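Local coordinates for lectin 2 (Agrocybe aegerita, PDB 4TQJ), which is a fungal lectin that specifically recognises N-acetylglucosamine at the non-reducing end of glycans, at residues K115-L120 and H172-A177; V139-N144 and T154-D159; G247-W252 and G273-W278. The protein carries 1 engineered substitution. All coordinates share one frame; numbering follows the deposited sequence.

Contact 1: K115-L120 and H172-A177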
# COMPACT_ATOMS: atom_id res chain seq x y z
N LYS A 115 16.39 -11.51 29.34
CA LYS A 115 16.95 -12.85 29.13
C LYS A 115 16.60 -13.44 27.76
O LYS A 115 17.36 -14.22 27.19
CB LYS A 115 16.45 -13.80 30.22
CG LYS A 115 16.65 -13.29 31.65
CD LYS A 115 16.10 -14.27 32.69
CE LYS A 115 16.91 -15.56 32.72
NZ LYS A 115 16.42 -16.56 33.74
N HIS A 116 15.43 -13.06 27.24
CA HIS A 116 14.89 -13.72 26.06
C HIS A 116 14.63 -12.77 24.89
O HIS A 116 14.55 -11.54 25.06
CB HIS A 116 13.59 -14.44 26.45
CG HIS A 116 13.70 -15.20 27.73
ND1 HIS A 116 12.99 -14.86 28.86
CD2 HIS A 116 14.43 -16.29 28.06
CE1 HIS A 116 13.28 -15.70 29.83
NE2 HIS A 116 14.15 -16.58 29.37
N LEU A 117 14.50 -13.35 23.71
CA LEU A 117 14.10 -12.64 22.50
C LEU A 117 12.82 -13.25 21.97
O LEU A 117 12.70 -14.47 21.93
CB LEU A 117 15.18 -12.77 21.42
CG LEU A 117 16.55 -12.22 21.81
CD1 LEU A 117 17.66 -12.76 20.91
CD2 LEU A 117 16.50 -10.70 21.78
N ARG A 118 11.89 -12.41 21.54
CA ARG A 118 10.67 -12.87 20.89
C ARG A 118 10.50 -12.17 19.55
O ARG A 118 10.52 -10.95 19.49
CB ARG A 118 9.45 -12.63 21.80
CG ARG A 118 9.30 -13.70 22.89
CD ARG A 118 8.48 -13.23 24.10
NE ARG A 118 9.18 -12.22 24.89
CZ ARG A 118 8.66 -11.63 25.96
NH1 ARG A 118 7.45 -11.96 26.38
NH2 ARG A 118 9.36 -10.71 26.62
N TYR A 119 10.34 -12.96 18.49
CA TYR A 119 10.22 -12.45 17.13
C TYR A 119 8.96 -12.99 16.48
O TYR A 119 8.41 -13.99 16.92
CB TYR A 119 11.39 -12.94 16.27
CG TYR A 119 12.77 -12.44 16.64
CD1 TYR A 119 12.98 -11.14 17.06
CD2 TYR A 119 13.87 -13.28 16.51
CE1 TYR A 119 14.27 -10.69 17.38
CE2 TYR A 119 15.15 -12.84 16.82
CZ TYR A 119 15.35 -11.56 17.26
OH TYR A 119 16.63 -11.13 17.54
N LEU A 120 8.54 -12.34 15.40
CA LEU A 120 7.47 -12.84 14.55
C LEU A 120 8.02 -13.01 13.14
O LEU A 120 8.59 -12.07 12.58
CB LEU A 120 6.31 -11.85 14.52
CG LEU A 120 5.66 -11.65 15.88
CD1 LEU A 120 4.90 -10.32 15.95
CD2 LEU A 120 4.77 -12.84 16.23
N HIS A 172 26.12 -11.95 23.34
CA HIS A 172 25.83 -12.69 22.11
C HIS A 172 24.72 -12.04 21.30
O HIS A 172 23.96 -11.22 21.82
CB HIS A 172 25.45 -14.13 22.47
CG HIS A 172 26.38 -14.76 23.46
ND1 HIS A 172 25.94 -15.30 24.65
CD2 HIS A 172 27.73 -14.88 23.46
CE1 HIS A 172 26.98 -15.76 25.33
NE2 HIS A 172 28.08 -15.51 24.64
N LEU A 173 24.62 -12.43 20.03
CA LEU A 173 23.59 -11.93 19.13
C LEU A 173 22.85 -13.08 18.48
O LEU A 173 23.45 -14.07 18.07
CB LEU A 173 24.21 -11.06 18.04
CG LEU A 173 24.97 -9.83 18.54
CD1 LEU A 173 25.85 -9.29 17.43
CD2 LEU A 173 23.98 -8.75 19.04
N ARG A 174 21.53 -12.96 18.36
CA ARG A 174 20.75 -14.00 17.71
C ARG A 174 19.79 -13.38 16.71
O ARG A 174 18.91 -12.62 17.08
CB ARG A 174 20.01 -14.85 18.75
CG ARG A 174 20.94 -15.86 19.47
CD ARG A 174 20.34 -16.33 20.80
NE ARG A 174 20.32 -15.23 21.76
CZ ARG A 174 19.80 -15.29 22.98
NH1 ARG A 174 19.24 -16.41 23.43
NH2 ARG A 174 19.83 -14.22 23.76
N PHE A 175 19.99 -13.72 15.44
CA PHE A 175 19.23 -13.13 14.34
C PHE A 175 18.57 -14.23 13.52
O PHE A 175 18.89 -15.40 13.67
CB PHE A 175 20.15 -12.33 13.40
CG PHE A 175 20.93 -11.21 14.06
CD1 PHE A 175 22.10 -10.75 13.47
CD2 PHE A 175 20.47 -10.58 15.21
CE1 PHE A 175 22.83 -9.72 14.03
CE2 PHE A 175 21.20 -9.54 15.77
CZ PHE A 175 22.38 -9.11 15.17
N LEU A 176 17.67 -13.84 12.62
CA LEU A 176 17.08 -14.77 11.68
C LEU A 176 17.35 -14.23 10.29
O LEU A 176 17.14 -13.05 10.04
CB LEU A 176 15.58 -14.90 11.91
CG LEU A 176 15.09 -15.38 13.28
CD1 LEU A 176 13.56 -15.20 13.40
CD2 LEU A 176 15.52 -16.82 13.54
N ALA A 177 17.86 -15.07 9.40
CA ALA A 177 18.17 -14.65 8.04
C ALA A 177 18.33 -15.88 7.18
O ALA A 177 18.70 -16.93 7.67
CB ALA A 177 19.46 -13.82 8.03
O HOH W 1 17.44 -16.55 25.69
O HOH W 2 19.95 -14.37 26.49

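Contact 2: V139-N144 and T154-D159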
# COMPACT_ATOMS: atom_id res chain seq x y z
N VAL A 139 14.86 -22.66 21.47
CA VAL A 139 14.00 -21.92 20.56
C VAL A 139 12.61 -22.51 20.61
O VAL A 139 12.41 -23.67 20.23
CB VAL A 139 14.49 -22.03 19.12
CG1 VAL A 139 13.59 -21.22 18.17
CG2 VAL A 139 15.93 -21.58 19.02
N LEU A 140 11.65 -21.73 21.08
CA LEU A 140 10.26 -22.15 21.14
C LEU A 140 9.54 -21.55 19.96
O LEU A 140 9.68 -20.36 19.67
CB LEU A 140 9.59 -21.63 22.42
CG LEU A 140 9.82 -22.37 23.74
CD1 LEU A 140 9.51 -23.84 23.57
CD2 LEU A 140 11.24 -22.17 24.25
N VAL A 141 8.77 -22.38 19.26
CA VAL A 141 7.96 -21.92 18.15
C VAL A 141 6.49 -22.28 18.35
O VAL A 141 6.16 -23.40 18.76
CB VAL A 141 8.46 -22.50 16.81
CG1 VAL A 141 7.42 -22.29 15.71
CG2 VAL A 141 9.77 -21.86 16.41
N SER A 142 5.60 -21.33 18.09
CA SER A 142 4.19 -21.65 17.96
C SER A 142 3.78 -21.36 16.54
O SER A 142 3.84 -20.23 16.07
CB SER A 142 3.32 -20.85 18.94
OG SER A 142 1.99 -20.75 18.43
N ARG A 143 3.39 -22.41 15.83
CA ARG A 143 3.00 -22.29 14.44
C ARG A 143 1.69 -21.52 14.32
O ARG A 143 0.74 -21.74 15.08
CB ARG A 143 2.92 -23.67 13.78
CG ARG A 143 4.31 -24.26 13.49
CD ARG A 143 4.35 -25.78 13.47
NE ARG A 143 3.92 -26.35 12.20
CZ ARG A 143 4.45 -27.44 11.64
NH1 ARG A 143 5.47 -28.06 12.22
NH2 ARG A 143 3.98 -27.88 10.48
N ASN A 144 1.66 -20.60 13.36
CA ASN A 144 0.46 -19.83 13.06
C ASN A 144 -0.41 -20.65 12.13
O ASN A 144 -0.09 -20.81 10.95
CB ASN A 144 0.85 -18.51 12.39
CG ASN A 144 -0.35 -17.62 12.08
OD1 ASN A 144 -1.48 -18.10 11.95
ND2 ASN A 144 -0.11 -16.32 11.96
N THR A 154 6.21 -24.88 21.21
CA THR A 154 6.96 -26.11 21.11
C THR A 154 8.46 -25.86 21.05
O THR A 154 8.94 -25.03 20.26
CB THR A 154 6.52 -26.88 19.85
OG1 THR A 154 5.12 -27.19 19.94
CG2 THR A 154 7.30 -28.15 19.71
N LEU A 155 9.20 -26.58 21.87
CA LEU A 155 10.65 -26.48 21.84
C LEU A 155 11.11 -27.19 20.59
O LEU A 155 11.02 -28.41 20.51
CB LEU A 155 11.25 -27.12 23.10
CG LEU A 155 12.76 -27.05 23.32
CD1 LEU A 155 13.25 -25.61 23.35
CD2 LEU A 155 13.13 -27.76 24.62
N VAL A 156 11.57 -26.44 19.60
CA VAL A 156 11.95 -27.01 18.31
C VAL A 156 13.46 -27.18 18.14
O VAL A 156 13.91 -27.89 17.23
CB VAL A 156 11.40 -26.19 17.12
CG1 VAL A 156 9.90 -26.01 17.25
CG2 VAL A 156 12.11 -24.84 17.02
N LEU A 157 14.22 -26.53 19.01
CA LEU A 157 15.67 -26.63 18.97
C LEU A 157 16.24 -26.32 20.35
O LEU A 157 15.96 -25.27 20.92
CB LEU A 157 16.24 -25.64 17.94
CG LEU A 157 17.75 -25.74 17.68
CD1 LEU A 157 18.07 -27.07 16.98
CD2 LEU A 157 18.25 -24.57 16.84
N LYS A 158 17.03 -27.25 20.90
CA LYS A 158 17.60 -27.08 22.23
C LYS A 158 18.97 -26.40 22.20
O LYS A 158 19.99 -27.00 22.53
CB LYS A 158 17.69 -28.43 22.95
CG LYS A 158 16.32 -29.10 23.17
CD LYS A 158 16.43 -30.27 24.16
CE LYS A 158 15.07 -30.91 24.42
NZ LYS A 158 15.18 -32.10 25.34
N ASP A 159 18.96 -25.13 21.82
CA ASP A 159 20.18 -24.36 21.65
C ASP A 159 19.77 -22.90 21.50
O ASP A 159 18.60 -22.61 21.28
CB ASP A 159 20.91 -24.82 20.40
CG ASP A 159 22.41 -24.60 20.50
OD1 ASP A 159 22.87 -23.81 21.36
OD2 ASP A 159 23.13 -25.23 19.69

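Contact 3: G247-W252 and G273-W278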
# COMPACT_ATOMS: atom_id res chain seq x y z
N GLY A 247 34.12 -2.93 13.70
CA GLY A 247 35.03 -3.31 14.76
C GLY A 247 35.95 -2.18 15.20
O GLY A 247 35.50 -1.06 15.38
N LYS A 248 37.22 -2.50 15.40
CA LYS A 248 38.19 -1.51 15.85
C LYS A 248 38.75 -0.76 14.66
O LYS A 248 38.61 0.46 14.55
CB LYS A 248 39.34 -2.21 16.60
CG LYS A 248 40.40 -1.28 17.20
CD LYS A 248 41.57 -2.09 17.77
CE LYS A 248 42.43 -1.28 18.74
NZ LYS A 248 43.05 -0.08 18.12
N ALA A 249 39.38 -1.52 13.75
CA ALA A 249 40.07 -0.93 12.61
C ALA A 249 39.11 -0.45 11.52
O ALA A 249 39.50 0.33 10.66
CB ALA A 249 41.11 -1.90 12.02
N GLY A 250 37.85 -0.88 11.59
CA GLY A 250 36.88 -0.55 10.55
C GLY A 250 35.81 -1.63 10.39
O GLY A 250 35.49 -2.30 11.36
N CYS A 251 35.27 -1.78 9.18
CA CYS A 251 34.26 -2.82 8.91
C CYS A 251 34.87 -4.08 8.31
O CYS A 251 35.57 -4.03 7.30
CB CYS A 251 33.18 -2.30 7.95
SG CYS A 251 32.35 -0.82 8.51
N TRP A 252 34.56 -5.20 8.96
CA TRP A 252 35.02 -6.52 8.56
C TRP A 252 33.84 -7.30 7.98
O TRP A 252 32.76 -7.30 8.57
CB TRP A 252 35.51 -7.25 9.79
CG TRP A 252 36.79 -6.69 10.33
CD1 TRP A 252 36.94 -5.70 11.26
CD2 TRP A 252 38.11 -7.11 9.96
NE1 TRP A 252 38.28 -5.47 11.49
CE2 TRP A 252 39.02 -6.32 10.71
CE3 TRP A 252 38.61 -8.07 9.08
CZ2 TRP A 252 40.40 -6.47 10.59
CZ3 TRP A 252 40.00 -8.21 8.96
CH2 TRP A 252 40.87 -7.42 9.72
N GLY A 273 34.52 2.29 12.73
CA GLY A 273 34.95 1.56 13.91
C GLY A 273 35.50 2.43 15.03
O GLY A 273 35.60 3.66 14.90
N THR A 274 35.90 1.79 16.14
CA THR A 274 36.33 2.54 17.32
C THR A 274 37.59 3.36 17.07
O THR A 274 37.76 4.45 17.64
CB THR A 274 36.54 1.64 18.53
OG1 THR A 274 37.58 0.69 18.24
CG2 THR A 274 35.23 0.88 18.84
N ASP A 275 38.48 2.85 16.23
CA ASP A 275 39.70 3.59 15.92
C ASP A 275 39.41 4.97 15.33
O ASP A 275 40.17 5.91 15.54
CB ASP A 275 40.65 2.80 15.01
CG ASP A 275 41.53 1.83 15.79
OD1 ASP A 275 41.46 1.84 17.04
OD2 ASP A 275 42.29 1.06 15.15
N LYS A 276 38.29 5.11 14.62
CA LYS A 276 37.95 6.40 14.03
C LYS A 276 36.97 7.23 14.88
O LYS A 276 36.48 8.27 14.44
CB LYS A 276 37.44 6.24 12.60
CG LYS A 276 38.49 5.64 11.66
CD LYS A 276 38.88 6.61 10.56
CE LYS A 276 40.11 6.13 9.81
NZ LYS A 276 39.91 6.19 8.33
N GLY A 277 36.70 6.76 16.09
CA GLY A 277 35.90 7.52 17.03
C GLY A 277 34.42 7.17 17.10
O GLY A 277 33.66 7.85 17.78
N TRP A 278 34.02 6.11 16.40
CA TRP A 278 32.62 5.71 16.43
C TRP A 278 32.31 5.01 17.74
O TRP A 278 32.97 4.02 18.10
CB TRP A 278 32.28 4.84 15.23
CG TRP A 278 32.41 5.57 13.92
CD1 TRP A 278 33.57 5.80 13.24
CD2 TRP A 278 31.35 6.15 13.14
NE1 TRP A 278 33.30 6.52 12.09
CE2 TRP A 278 31.95 6.73 12.01
CE3 TRP A 278 29.96 6.25 13.30
CZ2 TRP A 278 31.20 7.39 11.02
CZ3 TRP A 278 29.22 6.92 12.34
CH2 TRP A 278 29.84 7.48 11.20
O HOH W 3 37.54 2.36 12.38

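Contact 1: K115-L120 and H172-A177
Y119 and R174 supply the direct polar link of this contact. The hydroxyl of Y119 donates to R174 O, with OH to O at 2.8 Å. The bond runs nearly along the C=O axis, with a C=O...OH angle of 169°. R174 O also lies at the edge of the phenol ring, in its plane.

Two waters make a second, indirect link. One joins K115 O to R174 NH1 and the other joins K115 O to R174 NH2. K115 O lies 2.7 Å from the second of these waters. The carbonyl sits off the edge of the guanidinium, but K115 O and R174 NH2 are 4.2 Å apart, so water fills the step. R174 NH1 also bonds to F160 O, which anchors the group further.

Two van der Waals contacts complete the contact. L117 CD1 lies over one face of the R174 guanidinium, 3.7 Å from NE. The arginine chain bends at chi3 (-68°), which turns NE off the line of the aliphatic chain. The other contact is apolar. Two residues further along, at L176, CD1 approaches the Y119 ring obliquely, 3.7 Å from CD2 of Y119. I132 of strand 130-134 touches both Y119 and L176.

The strands run nearly parallel, at 11°, but their axes stay 9.5 Å apart. They meet through side chains, two main-chain carbonyls and water, not as partners in one sheet. This is the relation of the inner strands of adjacent blades in a beta-propeller.

Contact 2: V139-N144 and T154-D159
V139 faces two residues of the other strand, V156 and L157. V139 N donates to L157 O at 2.9 Å. V139 O accepts from V156 N at 3.0 Å. The register shifts by one here, which is a beta bulge. CG2 of V156 stands between its own backbone N and carbonyl carbon, 3.4 Å from V139 O. It also meets V139 CG1. V139 CG2 reaches on to D159 O.

L140 points to the other face, the one it shares with L155. Its CD1 folds back over the L155 backbone. The 3.4 Å from L140 CD1 to L155 CA is a tight carbon contact. L140 CA also makes a C-H...O contact with T154 O.

V141 forms a hydrogen-bonded pair with T154. V141 N donates to T154 O at 2.8 Å, and T154 N returns a bond to V141 O. The V141 and V156 side chains cross at about a right angle, with CB of V141 3.8 Å from V156 CG1. The hydroxyl of T154 bonds to P152 O in the connecting loop.

The backbone bonds thus fix the pairing of this outer hairpin of a propeller blade. V139, V141 and L157 lie on one face of it, and V139 and L157 also touch I187 of the next blade. The chemistry implies a hairpin held by main-chain hydrogen bonds and joined to its neighbour by apolar contact.

Contact 3: G247-W252 and G273-W278
The carboxylate of D275 receives K248 NZ on the syn lone pair of OD1. K248 NZ lies 2.7 Å from D275 OD1. It is 3.3 Å from D275 OD2, so the salt bridge is weighted to one oxygen. The indole of W278 has K276 CB at its edge, in plane. H283 meets that indole edge to face, and W278 NE1 hydrogen-bonds to D271 OD1. The peptide plane ending in G273 O has K276 N and W278 N approaching from opposite faces.

K248 extends with CG anti to its backbone N (chi1 -177°), which lays CG 3.3 Å from D275 OD1. The chain then bends at chi4 (-61°), which swings NZ round to the carboxylate. Across the root of this chain lies T274, with OG1 3.3 Å from K248 CA. Both charged residues are exposed.

K248 and A249 form the tip of a beta hairpin within one propeller blade, between strands 242-246 and 251-254. The other segment lies in the loop to the next blade and opens a short 3-10 turn. The first N-H groups of that turn point at the hairpin. T274 N donates to G247 O at 3.0 Å. D275 N donates to K248 O. G273 has no side chain, and its CA comes within 3.1 Å of G247 O. A water also joins K248 O to G273 N, weakly at the latter.

Contact 1 is buried, with its centre about 10 Å from the centre of the chain. Contacts 2 and 3 lie farther out, at about 21 and 22 Å, and are partly buried. Contacts 1 and 2 share the sheet of strands 117-121 to 154-157. Contact 1 uses its inner strand and contact 2 its outer hairpin, and contact 2 is nested in the loop closed by contact 1. Contact 3 belongs to another blade, its centre about 25 Å from that of contact 1. Chemistry follows position. Contact 1 bridges two blades by side chains, main-chain carbonyls and water, contact 2 pairs strands within one, and contact 3 adds an exposed salt bridge to loop-to-hairpin backbone bonds.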